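Local atomic coordinates of CDP-glucose-4,6-dehydratase (PDB entry 1RKX), a protein that catalyses the 4,6-dehydration of CDP-D-glucose, probably using its bound NAD as a transient hydride carrier, as in related short-chain-dehydrogenase-type sugar-nucleotide dehydratases. Residues Trp7-Val12 / Leu29-Thr35; Asp133-Asp137 / Glu149-Gly153. Residues are numbered along the deposited sequence.

Contact 1. Residues Trp7-Val12 / Leu29-Thr35; sequences WQGKRV and LQTMGAT
The indole of W7 (chi1 -64°, chi2 95°) is overlapped on one face by two side chains: L29 CD2 sits 4.0 Å from the W7 six-membered-ring centroid and M32 CE 3.7 Å from the five-membered one, both CH-pi contacts. The contact joins the start of strand 11-15 to the end of helix 20-31 and the start of strand 35-40, a beta-alpha-beta unit of the Rossmann fold. A Schellman motif ends the helix, with A34 N hydrogen-bonded to L29 O (3.1 Å) and G33 N to Q30 O (2.9 Å); G33 has phi/psi 83/14. W7 to K10 form a type II turn, whose G9 N donates to G33 O (2.9 Å, 174°). The segments run parallel from R11 and T35 (CA-CA 4.8 Å): T35 N donates to K10 O (2.8 Å), V12 N to T35 O (2.8 Å). V12 CG1 touches L29 CD1 (3.7 Å). Helix 236-251 also covers W7, L29 and M32 through L243. One water spans G9 O (2.7 Å) and T35 OG1 (2.6 Å).

Contact 2. Residues Asp133-Asp137 / Glu149-Gly153; sequences DKCYD and EAMGG
Two irregular pieces of one long loop cross with end-to-end directions 111° apart (CA134-CA137 against CA149-CA153): 133-135 turn with helix-like angles, and the backbone is extended at Y136 and D137 and along 149-151. An isolated bridge, Y136 with M151 (CA-CA 4.4 Å), thus joins the two ends of a loop excursion after strand 126-130 of the Rossmann-type sheet. It lies beside the NAD pocket: the C135 side chain is about 4 Å from that of NAD-binding K161, and D133, though making no contact with 149-153, touches the NAD.

Two main-chain hydrogen bonds frame the bridge: G152 N to C135 O (2.8 Å, 161°) and D137 N to A150 O (2.8 Å, 170°). CA-H...O contacts accompany them, M151 CA to C135 O at 3.3 Å and Y136 CA to A150 O at 3.5 Å. At G152 (phi/psi 178/-135) an ideal CB would fall 2.9 Å from D137 CA; G153 (132/132) has angles that themselves call for glycine.

Among side chains, M151 (chi1 -62°, chi2 -70°) turns its end back, placing SD 3.7 Å from C135 SG. The m rotamer of Y136 (chi1 -64°) sets its CD2 3.4 Å from M151 CE; its hydroxyl is hydrogen-bonded to N261 and R192.

One water donates to D137 O and A150 O (2.9 Å each), another joins D137 OD1 (2.5 Å) to G153 N (3.1 Å).

E149 OE1 forms a salt bridge with R146 of a third subunit, and A150 packs on A150 of a second. Within the chain, the crossing lies against helix 156-175, C135 and M151 on E165, M151 also on L166.

Overall arrangement
From the N terminus, contact 1 comes first: it closes the strand-helix excursion of residues 13-28, joining the start of strand 11-15 to the end of helix 20-31 and the start of strand 35-40. The chain then builds further strands of the parallel sheet before contact 2, which closes the loop of residues 138-148 between strand 126-130 and helix 156-175. The two are in series, neither nested nor crossing, with centres 33 Å apart and nearest atoms about 20 Å apart, on opposite sides of the chain's centre. Contact 1 meets no other subunit, whereas contact 2 reaches two neighbouring subunits, and its segment 133-137 begins at D133, which touches the NAD.

Contact 1. Residues Trp7-Val12 / Leu29-Thr35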
loop_
_atom_site.group_PDB
_atom_site.type_symbol
_atom_site.label_atom_id
_atom_site.label_comp_id
_atom_site.label_asym_id
_atom_site.label_seq_id
_atom_site.Cartn_x
_atom_site.Cartn_y
_atom_site.Cartn_z
ATOM N N TRP C 7 -5.637 -38.005 -12.330
ATOM C CA TRP C 7 -4.796 -37.865 -13.509
ATOM C C TRP C 7 -4.907 -38.967 -14.549
ATOM O O TRP C 7 -4.546 -38.767 -15.711
ATOM C CB TRP C 7 -3.342 -37.686 -13.077
ATOM C CG TRP C 7 -3.178 -36.422 -12.310
ATOM C CD1 TRP C 7 -3.195 -36.270 -10.948
ATOM C CD2 TRP C 7 -3.118 -35.101 -12.860
ATOM N NE1 TRP C 7 -3.159 -34.934 -10.621
ATOM C CE2 TRP C 7 -3.110 -34.195 -11.776
ATOM C CE3 TRP C 7 -3.076 -34.595 -14.168
ATOM C CZ2 TRP C 7 -3.061 -32.807 -11.957
ATOM C CZ3 TRP C 7 -3.029 -33.211 -14.348
ATOM C CH2 TRP C 7 -3.022 -32.336 -13.247
ATOM N N GLN C 8 -5.420 -40.120 -14.141
ATOM C CA GLN C 8 -5.563 -41.240 -15.061
ATOM C C GLN C 8 -6.377 -40.856 -16.297
ATOM O O GLN C 8 -7.541 -40.475 -16.194
ATOM C CB GLN C 8 -6.234 -42.419 -14.350
ATOM C CG GLN C 8 -6.224 -43.712 -15.150
ATOM C CD GLN C 8 -4.817 -44.216 -15.426
ATOM O OE1 GLN C 8 -4.016 -44.387 -14.506
ATOM N NE2 GLN C 8 -4.514 -44.465 -16.697
ATOM N N GLY C 9 -5.749 -40.948 -17.465
ATOM C CA GLY C 9 -6.440 -40.631 -18.704
ATOM C C GLY C 9 -6.623 -39.164 -19.065
ATOM O O GLY C 9 -7.185 -38.865 -20.120
ATOM N N LYS C 10 -6.177 -38.244 -18.212
ATOM C CA LYS C 10 -6.318 -36.819 -18.514
ATOM C C LYS C 10 -5.365 -36.419 -19.632
ATOM O O LYS C 10 -4.213 -36.855 -19.662
ATOM C CB LYS C 10 -6.020 -35.966 -17.275
ATOM C CG LYS C 10 -7.064 -36.047 -16.169
ATOM C CD LYS C 10 -8.388 -35.447 -16.609
ATOM C CE LYS C 10 -9.394 -35.405 -15.472
ATOM N NZ LYS C 10 -9.698 -36.771 -14.934
ATOM N N ARG C 11 -5.848 -35.595 -20.554
ATOM C CA ARG C 11 -5.017 -35.137 -21.659
ATOM C C ARG C 11 -4.328 -33.855 -21.192
ATOM O O ARG C 11 -4.964 -32.813 -21.051
ATOM C CB ARG C 11 -5.877 -34.872 -22.899
ATOM C CG ARG C 11 -6.662 -36.093 -23.370
ATOM C CD ARG C 11 -7.472 -35.796 -24.621
ATOM N NE ARG C 11 -6.636 -35.684 -25.814
ATOM C CZ ARG C 11 -6.001 -36.702 -26.388
ATOM N NH1 ARG C 11 -6.100 -37.925 -25.881
ATOM N NH2 ARG C 11 -5.268 -36.502 -27.478
ATOM N N VAL C 12 -3.025 -33.951 -20.952
ATOM C CA VAL C 12 -2.242 -32.822 -20.455
ATOM C C VAL C 12 -1.186 -32.356 -21.454
ATOM O O VAL C 12 -0.383 -33.152 -21.953
ATOM C CB VAL C 12 -1.551 -33.200 -19.118
ATOM C CG1 VAL C 12 -0.911 -31.967 -18.481
ATOM C CG2 VAL C 12 -2.566 -33.824 -18.173
ATOM N N LEU C 29 3.457 -36.845 -14.316
ATOM C CA LEU C 29 2.169 -37.012 -14.982
ATOM C C LEU C 29 2.084 -38.398 -15.623
ATOM O O LEU C 29 1.056 -39.071 -15.526
ATOM C CB LEU C 29 1.986 -35.928 -16.053
ATOM C CG LEU C 29 1.770 -34.502 -15.529
ATOM C CD1 LEU C 29 1.909 -33.487 -16.664
ATOM C CD2 LEU C 29 0.388 -34.411 -14.890
ATOM N N GLN C 30 3.163 -38.819 -16.278
ATOM C CA GLN C 30 3.193 -40.135 -16.915
ATOM C C GLN C 30 2.957 -41.247 -15.892
ATOM O O GLN C 30 2.145 -42.146 -16.122
ATOM C CB GLN C 30 4.529 -40.364 -17.621
ATOM C CG GLN C 30 4.776 -39.430 -18.800
ATOM C CD GLN C 30 6.164 -39.579 -19.389
ATOM O OE1 GLN C 30 6.675 -38.660 -20.043
ATOM N NE2 GLN C 30 6.783 -40.734 -19.173
ATOM N N THR C 31 3.657 -41.185 -14.760
ATOM C CA THR C 31 3.502 -42.213 -13.735
ATOM C C THR C 31 2.083 -42.286 -13.186
ATOM O O THR C 31 1.660 -43.338 -12.710
ATOM C CB THR C 31 4.470 -42.005 -12.550
ATOM O OG1 THR C 31 4.091 -40.843 -11.809
ATOM C CG2 THR C 31 5.885 -41.838 -13.049
ATOM N N MET C 32 1.344 -41.183 -13.254
ATOM C CA MET C 32 -0.023 -41.173 -12.749
ATOM C C MET C 32 -1.050 -41.549 -13.816
ATOM O O MET C 32 -2.253 -41.437 -13.594
ATOM C CB MET C 32 -0.357 -39.810 -12.134
ATOM C CG MET C 32 0.484 -39.492 -10.902
ATOM S SD MET C 32 -0.120 -38.091 -9.943
ATOM C CE MET C 32 0.231 -36.729 -11.086
ATOM N N GLY C 33 -0.564 -41.995 -14.971
ATOM C CA GLY C 33 -1.450 -42.423 -16.043
ATOM C C GLY C 33 -2.037 -41.371 -16.963
ATOM O O GLY C 33 -2.978 -41.655 -17.704
ATOM N N ALA C 34 -1.501 -40.157 -16.935
ATOM C CA ALA C 34 -2.030 -39.114 -17.802
ATOM C C ALA C 34 -1.531 -39.297 -19.231
ATOM O O ALA C 34 -0.510 -39.940 -19.466
ATOM C CB ALA C 34 -1.621 -37.734 -17.278
ATOM N N THR C 35 -2.274 -38.739 -20.179
ATOM C CA THR C 35 -1.899 -38.782 -21.589
ATOM C C THR C 35 -1.235 -37.428 -21.802
ATOM O O THR C 35 -1.907 -36.402 -21.877
ATOM C CB THR C 35 -3.137 -38.912 -22.488
ATOM O OG1 THR C 35 -3.794 -40.153 -22.201
ATOM C CG2 THR C 35 -2.740 -38.877 -23.956
HETATM O O HOH W 1 -6.359 -40.277 -22.245
#

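Contact 2. Residues Asp133-Asp137 / Glu149-Gly153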
loop_
_atom_site.group_PDB
_atom_site.type_symbol
_atom_site.label_atom_id
_atom_site.label_comp_id
_atom_site.label_asym_id
_atom_site.label_seq_id
_atom_site.Cartn_x
_atom_site.Cartn_y
_atom_site.Cartn_z
ATOM N N ASP C 133 9.249 -16.474 -9.310
ATOM C CA ASP C 133 9.198 -15.802 -8.021
ATOM C C ASP C 133 9.709 -14.372 -8.263
ATOM O O ASP C 133 9.450 -13.465 -7.469
ATOM C CB ASP C 133 10.071 -16.533 -6.985
ATOM C CG ASP C 133 11.537 -16.589 -7.377
ATOM O OD1 ASP C 133 11.824 -16.882 -8.559
ATOM O OD2 ASP C 133 12.403 -16.354 -6.497
ATOM N N LYS C 134 10.397 -14.171 -9.387
ATOM C CA LYS C 134 10.946 -12.858 -9.739
ATOM C C LYS C 134 9.969 -11.921 -10.459
ATOM O O LYS C 134 10.366 -10.861 -10.936
ATOM C CB LYS C 134 12.199 -13.030 -10.608
ATOM C CG LYS C 134 13.274 -13.910 -9.984
ATOM C CD LYS C 134 13.681 -13.392 -8.616
ATOM C CE LYS C 134 14.685 -14.325 -7.944
ATOM N NZ LYS C 134 15.969 -14.407 -8.704
ATOM N N CYS C 135 8.696 -12.293 -10.541
ATOM C CA CYS C 135 7.737 -11.428 -11.225
ATOM C C CYS C 135 7.376 -10.196 -10.388
ATOM O O CYS C 135 6.842 -9.222 -10.912
ATOM C CB CYS C 135 6.455 -12.199 -11.553
ATOM S SG CYS C 135 5.538 -12.704 -10.103
ATOM N N TYR C 136 7.668 -10.237 -9.093
ATOM C CA TYR C 136 7.327 -9.123 -8.209
ATOM C C TYR C 136 8.255 -7.929 -8.287
ATOM O O TYR C 136 9.471 -8.080 -8.371
ATOM C CB TYR C 136 7.290 -9.572 -6.745
ATOM C CG TYR C 136 6.225 -10.589 -6.418
ATOM C CD1 TYR C 136 6.534 -11.953 -6.326
ATOM C CD2 TYR C 136 4.911 -10.189 -6.181
ATOM C CE1 TYR C 136 5.555 -12.887 -6.003
ATOM C CE2 TYR C 136 3.923 -11.115 -5.856
ATOM C CZ TYR C 136 4.252 -12.458 -5.768
ATOM O OH TYR C 136 3.288 -13.381 -5.442
ATOM N N ASP C 137 7.667 -6.737 -8.249
ATOM C CA ASP C 137 8.447 -5.513 -8.242
ATOM C C ASP C 137 9.285 -5.663 -6.974
ATOM O O ASP C 137 8.738 -5.867 -5.891
ATOM C CB ASP C 137 7.511 -4.306 -8.143
ATOM C CG ASP C 137 8.252 -3.002 -7.966
ATOM O OD1 ASP C 137 9.347 -2.853 -8.543
ATOM O OD2 ASP C 137 7.731 -2.116 -7.257
ATOM N N GLU C 149 0.607 -8.151 -4.362
ATOM C CA GLU C 149 1.553 -7.055 -4.525
ATOM C C GLU C 149 1.970 -6.828 -5.982
ATOM O O GLU C 149 1.804 -7.697 -6.841
ATOM C CB GLU C 149 2.757 -7.264 -3.594
ATOM C CG GLU C 149 2.332 -7.311 -2.104
ATOM C CD GLU C 149 3.496 -7.305 -1.119
ATOM O OE1 GLU C 149 3.880 -6.209 -0.638
ATOM O OE2 GLU C 149 4.023 -8.392 -0.823
ATOM N N ALA C 150 2.517 -5.644 -6.243
ATOM C CA ALA C 150 2.907 -5.220 -7.589
ATOM C C ALA C 150 3.879 -6.075 -8.389
ATOM O O ALA C 150 4.857 -6.610 -7.860
ATOM C CB ALA C 150 3.427 -3.789 -7.535
ATOM N N MET C 151 3.594 -6.173 -9.688
ATOM C CA MET C 151 4.428 -6.918 -10.623
ATOM C C MET C 151 5.506 -5.963 -11.144
ATOM O O MET C 151 5.323 -4.739 -11.158
ATOM C CB MET C 151 3.592 -7.434 -11.797
ATOM C CG MET C 151 2.484 -8.410 -11.408
ATOM S SD MET C 151 3.144 -10.011 -10.869
ATOM C CE MET C 151 3.126 -9.791 -9.089
ATOM N N GLY C 152 6.624 -6.525 -11.571
ATOM C CA GLY C 152 7.712 -5.715 -12.070
ATOM C C GLY C 152 8.900 -6.567 -12.461
ATOM O O GLY C 152 8.744 -7.600 -13.117
ATOM N N GLY C 153 10.087 -6.137 -12.051
ATOM C CA GLY C 153 11.295 -6.870 -12.382
ATOM C C GLY C 153 12.363 -5.932 -12.908
ATOM O O GLY C 153 12.102 -5.114 -13.794
HETATM O O HOH W 2 5.936 -6.062 -5.276
HETATM O O HOH W 3 9.993 -3.307 -10.900
#